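Local atomic coordinates of Tll1590 protein (Thermosynechococcus elongatus, PDB entry 6LDQ), a protein that belongs to the GT-B class of glycosyltransferases and contains a Rossmann-like domain of the glycosyl transferase 4 type. Residues His67-Arg72 against Ala102-Pro107; Asp48-Lys53 against Lys98-Lys103; Phe129-Thr134 against Lys161-Asn166. All blocks are in the same frame, centred on the assembly; numbering follows the deposited sequence.

Contact 1. Residues His67-Arg72 against Ala102-Pro107; sequences HCRTIR and AKYGYP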
loop_
_atom_site.group_PDB
_atom_site.type_symbol
_atom_site.label_atom_id
_atom_site.label_comp_id
_atom_site.label_asym_id
_atom_site.label_seq_id
_atom_site.Cartn_x
_atom_site.Cartn_y
_atom_site.Cartn_z
ATOM N N HIS A 67 -8.791 -16.249 -3.130
ATOM C CA HIS A 67 -7.457 -15.733 -2.851
ATOM C C HIS A 67 -7.450 -14.220 -2.691
ATOM O O HIS A 67 -6.398 -13.604 -2.855
ATOM C CB HIS A 67 -6.468 -16.149 -3.940
ATOM C CG HIS A 67 -6.580 -17.588 -4.338
ATOM N ND1 HIS A 67 -7.208 -17.987 -5.496
ATOM C CD2 HIS A 67 -6.134 -18.717 -3.741
ATOM C CE1 HIS A 67 -7.150 -19.304 -5.594
ATOM N NE2 HIS A 67 -6.501 -19.773 -4.541
ATOM N N CYS A 68 -8.595 -13.615 -2.364
ATOM C CA CYS A 68 -8.691 -12.167 -2.214
ATOM C C CYS A 68 -9.583 -11.846 -1.021
ATOM O O CYS A 68 -10.739 -12.276 -0.976
ATOM C CB CYS A 68 -9.250 -11.526 -3.494
ATOM S SG CYS A 68 -9.590 -9.751 -3.359
ATOM N N ARG A 69 -9.062 -11.076 -0.064
ATOM C CA ARG A 69 -9.851 -10.671 1.091
ATOM C C ARG A 69 -9.393 -9.305 1.590
ATOM O O ARG A 69 -8.267 -8.875 1.332
ATOM C CB ARG A 69 -9.741 -11.684 2.231
ATOM C CG ARG A 69 -8.326 -12.000 2.627
ATOM C CD ARG A 69 -8.219 -13.247 3.522
ATOM N NE ARG A 69 -6.855 -13.393 4.019
ATOM C CZ ARG A 69 -6.512 -14.003 5.149
ATOM N NH1 ARG A 69 -7.436 -14.562 5.923
ATOM N NH2 ARG A 69 -5.236 -14.065 5.494
ATOM N N THR A 70 -10.280 -8.644 2.325
ATOM C CA THR A 70 -9.952 -7.443 3.093
ATOM C C THR A 70 -9.882 -7.822 4.565
ATOM O O THR A 70 -10.760 -8.536 5.066
ATOM C CB THR A 70 -10.994 -6.338 2.886
ATOM O OG1 THR A 70 -11.133 -6.072 1.494
ATOM C CG2 THR A 70 -10.588 -5.021 3.609
ATOM N N ILE A 71 -8.838 -7.359 5.247
ATOM C CA ILE A 71 -8.662 -7.561 6.681
ATOM C C ILE A 71 -8.750 -6.198 7.367
ATOM O O ILE A 71 -8.051 -5.249 6.977
ATOM C CB ILE A 71 -7.323 -8.263 6.972
ATOM C CG1 ILE A 71 -7.411 -9.749 6.578
ATOM C CG2 ILE A 71 -6.959 -8.118 8.428
ATOM C CD1 ILE A 71 -6.084 -10.368 6.159
ATOM N N ARG A 72 -9.636 -6.081 8.353
ATOM C CA ARG A 72 -9.816 -4.824 9.076
ATOM C C ARG A 72 -9.154 -4.949 10.441
ATOM O O ARG A 72 -9.502 -5.833 11.236
ATOM C CB ARG A 72 -11.295 -4.460 9.195
ATOM C CG ARG A 72 -11.937 -4.227 7.844
ATOM C CD ARG A 72 -13.427 -3.986 7.917
ATOM N NE ARG A 72 -13.736 -2.655 8.421
ATOM C CZ ARG A 72 -13.743 -1.555 7.677
ATOM N NH1 ARG A 72 -13.456 -1.630 6.386
ATOM N NH2 ARG A 72 -14.033 -0.380 8.232
ATOM N N ALA A 102 3.641 -11.970 10.257
ATOM C CA ALA A 102 4.428 -12.981 10.957
ATOM C C ALA A 102 4.141 -14.386 10.441
ATOM O O ALA A 102 5.028 -15.238 10.489
ATOM C CB ALA A 102 4.167 -12.930 12.459
ATOM N N LYS A 103 2.927 -14.632 9.952
ATOM C CA LYS A 103 2.516 -15.924 9.398
ATOM C C LYS A 103 2.617 -15.969 7.877
ATOM O O LYS A 103 3.145 -16.938 7.311
ATOM C CB LYS A 103 1.077 -16.219 9.829
ATOM C CG LYS A 103 0.619 -17.648 9.705
ATOM C CD LYS A 103 -0.868 -17.722 10.048
ATOM C CE LYS A 103 -1.410 -19.131 9.944
ATOM N NZ LYS A 103 -2.893 -19.143 9.832
ATOM N N TYR A 104 2.109 -14.939 7.190
ATOM C CA TYR A 104 2.027 -15.000 5.733
ATOM C C TYR A 104 3.315 -14.599 5.043
ATOM O O TYR A 104 3.519 -14.979 3.881
ATOM C CB TYR A 104 0.867 -14.138 5.230
ATOM C CG TYR A 104 -0.460 -14.733 5.639
ATOM C CD1 TYR A 104 -1.074 -15.710 4.869
ATOM C CD2 TYR A 104 -1.063 -14.358 6.821
ATOM C CE1 TYR A 104 -2.276 -16.279 5.266
ATOM C CE2 TYR A 104 -2.252 -14.908 7.224
ATOM C CZ TYR A 104 -2.858 -15.873 6.446
ATOM O OH TYR A 104 -4.052 -16.401 6.871
ATOM N N GLY A 105 4.190 -13.865 5.720
ATOM C CA GLY A 105 5.500 -13.548 5.171
ATOM C C GLY A 105 5.498 -12.850 3.829
ATOM O O GLY A 105 6.411 -13.079 3.027
ATOM N N TYR A 106 4.496 -12.009 3.556
ATOM C CA TYR A 106 4.326 -11.288 2.289
ATOM C C TYR A 106 5.626 -10.833 1.635
ATOM O O TYR A 106 6.297 -9.921 2.152
ATOM C CB TYR A 106 3.425 -10.068 2.506
ATOM C CG TYR A 106 2.103 -10.388 3.171
ATOM C CD1 TYR A 106 1.095 -11.046 2.482
ATOM C CD2 TYR A 106 1.875 -10.051 4.494
ATOM C CE1 TYR A 106 -0.120 -11.350 3.090
ATOM C CE2 TYR A 106 0.667 -10.343 5.117
ATOM C CZ TYR A 106 -0.329 -10.987 4.417
ATOM O OH TYR A 106 -1.520 -11.286 5.043
ATOM N N PRO A 107 6.008 -11.420 0.486
ATOM C CA PRO A 107 7.218 -10.956 -0.218
ATOM C C PRO A 107 7.058 -9.602 -0.875
ATOM O O PRO A 107 8.059 -9.003 -1.278
ATOM C CB PRO A 107 7.456 -12.047 -1.284
ATOM C CG PRO A 107 6.122 -12.754 -1.430
ATOM C CD PRO A 107 5.540 -12.726 -0.039
#
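The guanidinium of Arg69 arrives at Tyr104 with its NE already engaged in a salt bridge with OD1 of Asp48 on the neighbouring strand; NH2, on the same side of the group as the NE hydrogen, also comes close to the tyrosine. NH2 lies 3.0 Å from Tyr104 OH and almost as near, 3.1 Å, to Tyr104 CZ. It therefore sits by the C-O bond of the phenol rather than straight beyond the oxygen. The two flat groups are strongly tilted, their planes 65° apart, and Tyr104 CE2 falls at the edge of the guanidinium, in its plane. Arg69 spans the gap because its chain is extended from CG to NE, leaving the strand with CG between the backbone N and the carbonyl carbon (chi1 53°). Ile71, two residues on, lays CD1 against one guanidinium face, 3.6 Å above the plane.

Strand 68-73, helix 90-104 and strand 108-112 form a beta-alpha-beta crossover of the Rossmann-like sheet, its two parallel strands separated by 47-52 and 8-11, and this contact ties the first strand to the end of the helix. Gly105 ends the helix with a positive phi (57°), and the chain turns back toward the sheet through Tyr106 and Pro107. Tyr106 tucks its ring beneath Tyr104, whose CB stands 3.5 Å above one face, offset toward the rim. The OH of this buried tyrosine is hydrogen-bonded to OD2 of Asp48, the other oxygen of the carboxylate that pairs with Arg69. With a guanidinium on one oxygen and a phenol on the other, Asp48 is probably held in its charged form. Arg69 and Tyr104 themselves remain partly exposed, at the surface of the domain.

Contact 2. Residues Asp48-Lys53 against Lys98-Lys103; sequences DMFTRK and KAYHAK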
loop_
_atom_site.group_PDB
_atom_site.type_symbol
_atom_site.label_atom_id
_atom_site.label_comp_id
_atom_site.label_asym_id
_atom_site.label_seq_id
_atom_site.Cartn_x
_atom_site.Cartn_y
_atom_site.Cartn_z
ATOM N N ASP A 48 -4.113 -10.020 0.125
ATOM C CA ASP A 48 -4.673 -9.601 1.407
ATOM C C ASP A 48 -4.568 -8.076 1.470
ATOM O O ASP A 48 -3.462 -7.543 1.419
ATOM C CB ASP A 48 -3.904 -10.226 2.579
ATOM C CG ASP A 48 -4.193 -11.746 2.766
ATOM O OD1 ASP A 48 -5.267 -12.197 2.341
ATOM O OD2 ASP A 48 -3.344 -12.449 3.351
ATOM N N MET A 49 -5.707 -7.390 1.567
ATOM C CA MET A 49 -5.765 -5.939 1.698
ATOM C C MET A 49 -6.098 -5.586 3.144
ATOM O O MET A 49 -7.019 -6.170 3.722
ATOM C CB MET A 49 -6.822 -5.354 0.755
ATOM C CG MET A 49 -6.484 -5.451 -0.736
ATOM S SD MET A 49 -7.965 -5.240 -1.746
ATOM C CE MET A 49 -8.676 -6.864 -1.488
ATOM N N PHE A 50 -5.351 -4.647 3.726
ATOM C CA PHE A 50 -5.516 -4.260 5.126
ATOM C C PHE A 50 -5.941 -2.796 5.209
ATOM O O PHE A 50 -5.332 -1.924 4.565
ATOM C CB PHE A 50 -4.223 -4.470 5.936
ATOM C CG PHE A 50 -3.746 -5.907 5.987
ATOM C CD1 PHE A 50 -3.081 -6.488 4.901
ATOM C CD2 PHE A 50 -3.964 -6.678 7.123
ATOM C CE1 PHE A 50 -2.651 -7.823 4.965
ATOM C CE2 PHE A 50 -3.536 -8.009 7.186
ATOM C CZ PHE A 50 -2.879 -8.578 6.100
ATOM N N THR A 51 -6.996 -2.541 5.979
ATOM C CA THR A 51 -7.423 -1.200 6.331
ATOM C C THR A 51 -7.773 -1.220 7.815
ATOM O O THR A 51 -7.778 -2.278 8.460
ATOM C CB THR A 51 -8.595 -0.730 5.434
ATOM O OG1 THR A 51 -8.919 0.649 5.720
ATOM C CG2 THR A 51 -9.841 -1.618 5.604
ATOM N N ARG A 52 -8.009 -0.038 8.384
ATOM C CA ARG A 52 -8.353 0.033 9.789
ATOM C C ARG A 52 -9.840 -0.235 9.995
ATOM O O ARG A 52 -10.672 0.015 9.115
ATOM C CB ARG A 52 -7.983 1.408 10.383
ATOM C CG ARG A 52 -8.786 2.582 9.808
ATOM C CD ARG A 52 -8.288 3.929 10.408
ATOM N NE ARG A 52 -8.086 3.777 11.840
ATOM C CZ ARG A 52 -8.974 4.162 12.750
ATOM N NH1 ARG A 52 -10.085 4.762 12.355
ATOM N NH2 ARG A 52 -8.748 3.954 14.048
ATOM N N LYS A 53 -10.164 -0.761 11.173
ATOM C CA LYS A 53 -11.549 -0.823 11.613
ATOM C C LYS A 53 -12.038 0.562 11.996
ATOM O O LYS A 53 -11.303 1.348 12.597
ATOM C CB LYS A 53 -11.685 -1.736 12.821
ATOM C CG LYS A 53 -11.787 -3.179 12.509
ATOM C CD LYS A 53 -12.183 -3.922 13.762
ATOM C CE LYS A 53 -12.463 -5.381 13.462
ATOM N NZ LYS A 53 -12.556 -6.176 14.725
ATOM N N LYS A 98 1.653 -6.761 11.816
ATOM C CA LYS A 98 2.764 -7.681 12.032
ATOM C C LYS A 98 2.298 -9.064 12.483
ATOM O O LYS A 98 3.026 -10.038 12.266
ATOM C CB LYS A 98 3.752 -7.094 13.038
ATOM C CG LYS A 98 4.722 -6.090 12.413
ATOM C CD LYS A 98 5.625 -5.443 13.452
ATOM C CE LYS A 98 6.808 -6.331 13.816
ATOM N NZ LYS A 98 6.489 -7.217 14.971
ATOM N N ALA A 99 1.098 -9.182 13.066
ATOM C CA ALA A 99 0.562 -10.511 13.362
ATOM C C ALA A 99 0.232 -11.288 12.090
ATOM O O ALA A 99 0.377 -12.516 12.065
ATOM C CB ALA A 99 -0.686 -10.416 14.243
ATOM N N TYR A 100 -0.228 -10.602 11.035
ATOM C CA TYR A 100 -0.463 -11.266 9.750
ATOM C C TYR A 100 0.833 -11.503 8.990
ATOM O O TYR A 100 1.028 -12.584 8.413
ATOM C CB TYR A 100 -1.435 -10.450 8.894
ATOM C CG TYR A 100 -2.876 -10.625 9.294
ATOM C CD1 TYR A 100 -3.443 -9.850 10.316
ATOM C CD2 TYR A 100 -3.677 -11.567 8.667
ATOM C CE1 TYR A 100 -4.764 -10.019 10.700
ATOM C CE2 TYR A 100 -5.002 -11.742 9.048
ATOM C CZ TYR A 100 -5.540 -10.967 10.057
ATOM O OH TYR A 100 -6.858 -11.159 10.402
ATOM N N HIS A 101 1.712 -10.499 8.947
ATOM C CA HIS A 101 3.005 -10.655 8.289
ATOM C C HIS A 101 3.856 -11.727 8.962
ATOM O O HIS A 101 4.717 -12.335 8.311
ATOM C CB HIS A 101 3.753 -9.310 8.273
ATOM C CG HIS A 101 5.154 -9.411 7.756
ATOM N ND1 HIS A 101 6.253 -9.487 8.584
ATOM C CD2 HIS A 101 5.633 -9.459 6.492
ATOM C CE1 HIS A 101 7.350 -9.576 7.852
ATOM N NE2 HIS A 101 7.001 -9.567 6.578
ATOM N N ALA A 102 3.641 -11.970 10.257
ATOM C CA ALA A 102 4.428 -12.981 10.957
ATOM C C ALA A 102 4.141 -14.386 10.441
ATOM O O ALA A 102 5.028 -15.238 10.489
ATOM C CB ALA A 102 4.167 -12.930 12.459
ATOM N N LYS A 103 2.927 -14.632 9.952
ATOM C CA LYS A 103 2.516 -15.924 9.398
ATOM C C LYS A 103 2.617 -15.969 7.877
ATOM O O LYS A 103 3.145 -16.938 7.311
ATOM C CB LYS A 103 1.077 -16.219 9.829
ATOM C CG LYS A 103 0.619 -17.648 9.705
ATOM C CD LYS A 103 -0.868 -17.722 10.048
ATOM C CE LYS A 103 -1.410 -19.131 9.944
ATOM N NZ LYS A 103 -2.893 -19.143 9.832
#
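Tyr100 leans from helix 90-104 onto the ring of Phe50, and its contacts can be followed outward from CB. CB already touches the phenylalanine, 3.6 Å from Phe50 CE2 and 3.7 Å from Phe50 CZ. The next atom, CG, makes the closest approach, 3.4 Å to Phe50 CE2, and it lies in the plane of the phenylalanine at that ring's edge. Further out, Tyr100 CD1 is 3.6 Å from the same CE2, while CD2 is looser. The phenylalanine thus points one edge at a face of the tyrosine near its root: a T-shaped pair, with centroids 5.2 Å apart and planes at 73°. A chi1 of -79° sends the tyrosine ring toward strand 47-52, and a chi2 of 86° sets its face against the Phe50 edge. Beyond Phe50, Tyr100 CE2 meets Ile71 CD1 at 3.4 Å, so one outer ring atom packs on a side chain of the next strand. Phe50 also has a second edge-to-face partner in Phe97, one helical turn before Tyr100, and it touches Ala9 on strand 8-11. The pair lies between helix 90-104 and strand 47-52, which runs between strands 68-73 and 8-11.

Contact 3. Residues Phe129-Thr134 against Lys161-Asn166; sequences FQWLHT and KAILEN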
loop_
_atom_site.group_PDB
_atom_site.type_symbol
_atom_site.label_atom_id
_atom_site.label_comp_id
_atom_site.label_asym_id
_atom_site.label_seq_id
_atom_site.Cartn_x
_atom_site.Cartn_y
_atom_site.Cartn_z
ATOM N N PHE A 129 11.365 -7.146 1.898
ATOM C CA PHE A 129 10.276 -7.395 0.971
ATOM C C PHE A 129 10.350 -6.377 -0.157
ATOM O O PHE A 129 11.030 -5.351 -0.051
ATOM C CB PHE A 129 8.905 -7.344 1.675
ATOM C CG PHE A 129 8.625 -6.047 2.402
ATOM C CD1 PHE A 129 9.019 -5.874 3.715
ATOM C CD2 PHE A 129 7.945 -5.013 1.772
ATOM C CE1 PHE A 129 8.763 -4.669 4.400
ATOM C CE2 PHE A 129 7.672 -3.819 2.448
ATOM C CZ PHE A 129 8.084 -3.651 3.773
ATOM N N GLN A 130 9.660 -6.682 -1.256
ATOM C CA GLN A 130 9.510 -5.721 -2.340
ATOM C C GLN A 130 8.424 -4.735 -1.946
ATOM O O GLN A 130 7.280 -5.133 -1.721
ATOM C CB GLN A 130 9.151 -6.424 -3.648
ATOM C CG GLN A 130 10.057 -7.595 -3.996
ATOM C CD GLN A 130 11.521 -7.217 -3.986
ATOM O OE1 GLN A 130 11.911 -6.203 -4.564
ATOM N NE2 GLN A 130 12.340 -8.025 -3.316
ATOM N N TRP A 131 8.775 -3.453 -1.856
ATOM C CA TRP A 131 7.866 -2.434 -1.344
ATOM C C TRP A 131 7.511 -1.476 -2.475
ATOM O O TRP A 131 8.383 -0.774 -2.998
ATOM C CB TRP A 131 8.496 -1.689 -0.164
ATOM C CG TRP A 131 7.661 -0.575 0.395
ATOM C CD1 TRP A 131 6.301 -0.458 0.350
ATOM C CD2 TRP A 131 8.137 0.578 1.104
ATOM N NE1 TRP A 131 5.902 0.703 0.971
ATOM C CE2 TRP A 131 7.012 1.354 1.448
ATOM C CE3 TRP A 131 9.407 1.032 1.478
ATOM C CZ2 TRP A 131 7.119 2.560 2.149
ATOM C CZ3 TRP A 131 9.505 2.251 2.165
ATOM C CH2 TRP A 131 8.371 2.986 2.480
ATOM N N LEU A 132 6.240 -1.462 -2.863
ATOM C CA LEU A 132 5.748 -0.485 -3.818
ATOM C C LEU A 132 4.810 0.473 -3.110
ATOM O O LEU A 132 4.068 0.083 -2.208
ATOM C CB LEU A 132 4.994 -1.127 -4.978
ATOM C CG LEU A 132 5.847 -1.992 -5.892
ATOM C CD1 LEU A 132 5.674 -3.419 -5.419
ATOM C CD2 LEU A 132 5.454 -1.813 -7.355
ATOM N N HIS A 133 4.814 1.722 -3.553
ATOM C CA HIS A 133 3.943 2.704 -2.940
ATOM C C HIS A 133 3.256 3.534 -4.006
ATOM O O HIS A 133 3.905 4.011 -4.941
ATOM C CB HIS A 133 4.697 3.611 -1.988
ATOM C CG HIS A 133 3.773 4.439 -1.176
ATOM N ND1 HIS A 133 3.425 4.119 0.113
ATOM C CD2 HIS A 133 2.997 5.485 -1.523
ATOM C CE1 HIS A 133 2.547 5.000 0.559
ATOM N NE2 HIS A 133 2.281 5.850 -0.412
ATOM N N THR A 134 1.948 3.697 -3.864
ATOM C CA THR A 134 1.172 4.596 -4.701
ATOM C C THR A 134 1.002 5.953 -4.009
ATOM O O THR A 134 0.477 6.028 -2.894
ATOM C CB THR A 134 -0.185 3.992 -5.026
ATOM O OG1 THR A 134 0.008 2.811 -5.843
ATOM C CG2 THR A 134 -1.022 5.022 -5.769
ATOM N N LYS A 161 9.508 11.928 1.696
ATOM C CA LYS A 161 10.898 11.793 1.270
ATOM C C LYS A 161 11.447 10.413 1.635
ATOM O O LYS A 161 12.086 9.741 0.808
ATOM C CB LYS A 161 11.749 12.897 1.900
ATOM C CG LYS A 161 11.508 14.287 1.299
ATOM C CD LYS A 161 12.285 15.328 2.078
ATOM C CE LYS A 161 11.930 16.722 1.595
ATOM N NZ LYS A 161 12.861 17.710 2.173
ATOM N N ALA A 162 11.199 9.965 2.864
ATOM C CA ALA A 162 11.714 8.664 3.289
ATOM C C ALA A 162 11.170 7.540 2.418
ATOM O O ALA A 162 11.878 6.575 2.127
ATOM C CB ALA A 162 11.375 8.406 4.756
ATOM N N ILE A 163 9.917 7.655 1.993
ATOM C CA ILE A 163 9.319 6.616 1.165
ATOM C C ILE A 163 9.953 6.617 -0.223
ATOM O O ILE A 163 10.357 5.569 -0.737
ATOM C CB ILE A 163 7.798 6.805 1.087
ATOM C CG1 ILE A 163 7.160 6.544 2.451
ATOM C CG2 ILE A 163 7.211 5.823 0.071
ATOM C CD1 ILE A 163 5.802 7.169 2.594
ATOM N N LEU A 164 10.072 7.800 -0.838
ATOM C CA LEU A 164 10.696 7.884 -2.153
ATOM C C LEU A 164 12.106 7.307 -2.136
ATOM O O LEU A 164 12.531 6.657 -3.102
ATOM C CB LEU A 164 10.721 9.335 -2.636
ATOM C CG LEU A 164 9.394 9.857 -3.177
ATOM C CD1 LEU A 164 9.427 11.395 -3.207
ATOM C CD2 LEU A 164 9.131 9.277 -4.574
ATOM N N GLU A 165 12.829 7.503 -1.031
ATOM C CA GLU A 165 14.224 7.086 -0.954
ATOM C C GLU A 165 14.393 5.588 -0.733
ATOM O O GLU A 165 15.420 5.027 -1.123
ATOM C CB GLU A 165 14.933 7.841 0.172
ATOM C CG GLU A 165 15.178 9.299 -0.130
ATOM C CD GLU A 165 15.621 10.072 1.098
ATOM O OE1 GLU A 165 15.331 9.619 2.224
ATOM O OE2 GLU A 165 16.250 11.133 0.933
ATOM N N ASN A 166 13.432 4.925 -0.096
ATOM C CA ASN A 166 13.634 3.547 0.322
ATOM C C ASN A 166 12.692 2.546 -0.323
ATOM O O ASN A 166 12.970 1.341 -0.262
ATOM C CB ASN A 166 13.505 3.430 1.850
ATOM C CG ASN A 166 14.672 4.050 2.574
ATOM O OD1 ASN A 166 15.673 3.384 2.839
ATOM N ND2 ASN A 166 14.551 5.338 2.907
#
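Trp131 and Ile163 meet at about a right angle, the far end of the indole running across the branched side chain. Trp131 CH2 is 3.8 Å from Ile163 CG1, and Trp131 CZ2 is 3.9 Å from Ile163 CG2, so both branches touch the six-membered ring. His133, two residues along the same strand, crosses Ile163 obliquely and brings its CG to 3.9 Å from Ile163 CG2. That methyl serves both aromatic residues. Their spacing on strand 130-134 puts both on the side facing helix 153-166, and CG anti to the backbone N (chi1 177° in Trp131) then directs each ring.

Asn166, in the last helical turn, meets the same six-membered ring at CE3 and CZ3: its O is 4.0 Å from Trp131 CE3 and its CB 4.2 Å from Trp131 CZ3. Its amide is tilted 23° from the indole plane and is turned back on its own helix, where ND2 gives Ala162 O a nearly straight hydrogen bond of 3.0 Å on a lone pair in the carbonyl plane. Trp131 NE1 and His133 ND1 are engaged away from the helix, both with Thr111 OG1 on strand 108-112, and a thiocyanate ion, probably from the crystallisation liquor, lies about 3 Å from the His133 side chain. The contact is thus essentially apolar, held by van der Waals packing and burial, while the bonds to Thr111 probably restrain both rings.

Overall arrangement
All three contacts join helices to one mixed sheet of the GT-B type domain. Contacts 1 and 2 are neighbours, their centres about 6 Å apart: both end on helix 90-104, sharing Ala102 and Lys103, and they reach adjacent strands, 68-73 and 47-52. The Arg69-Asp48 salt bridge runs directly between them. Contact 3 comes later in the chain and lies further along the sheet, its centre about 19 Å from contact 1 and 18 Å from contact 2. A probable hydrogen bond, Gln130 N to Pro107 O at 2.8 Å, links its strand back to contact 1. One helix thus covers two adjacent strands in contacts 1 and 2, and helix 153-166 packs on strand 130-134.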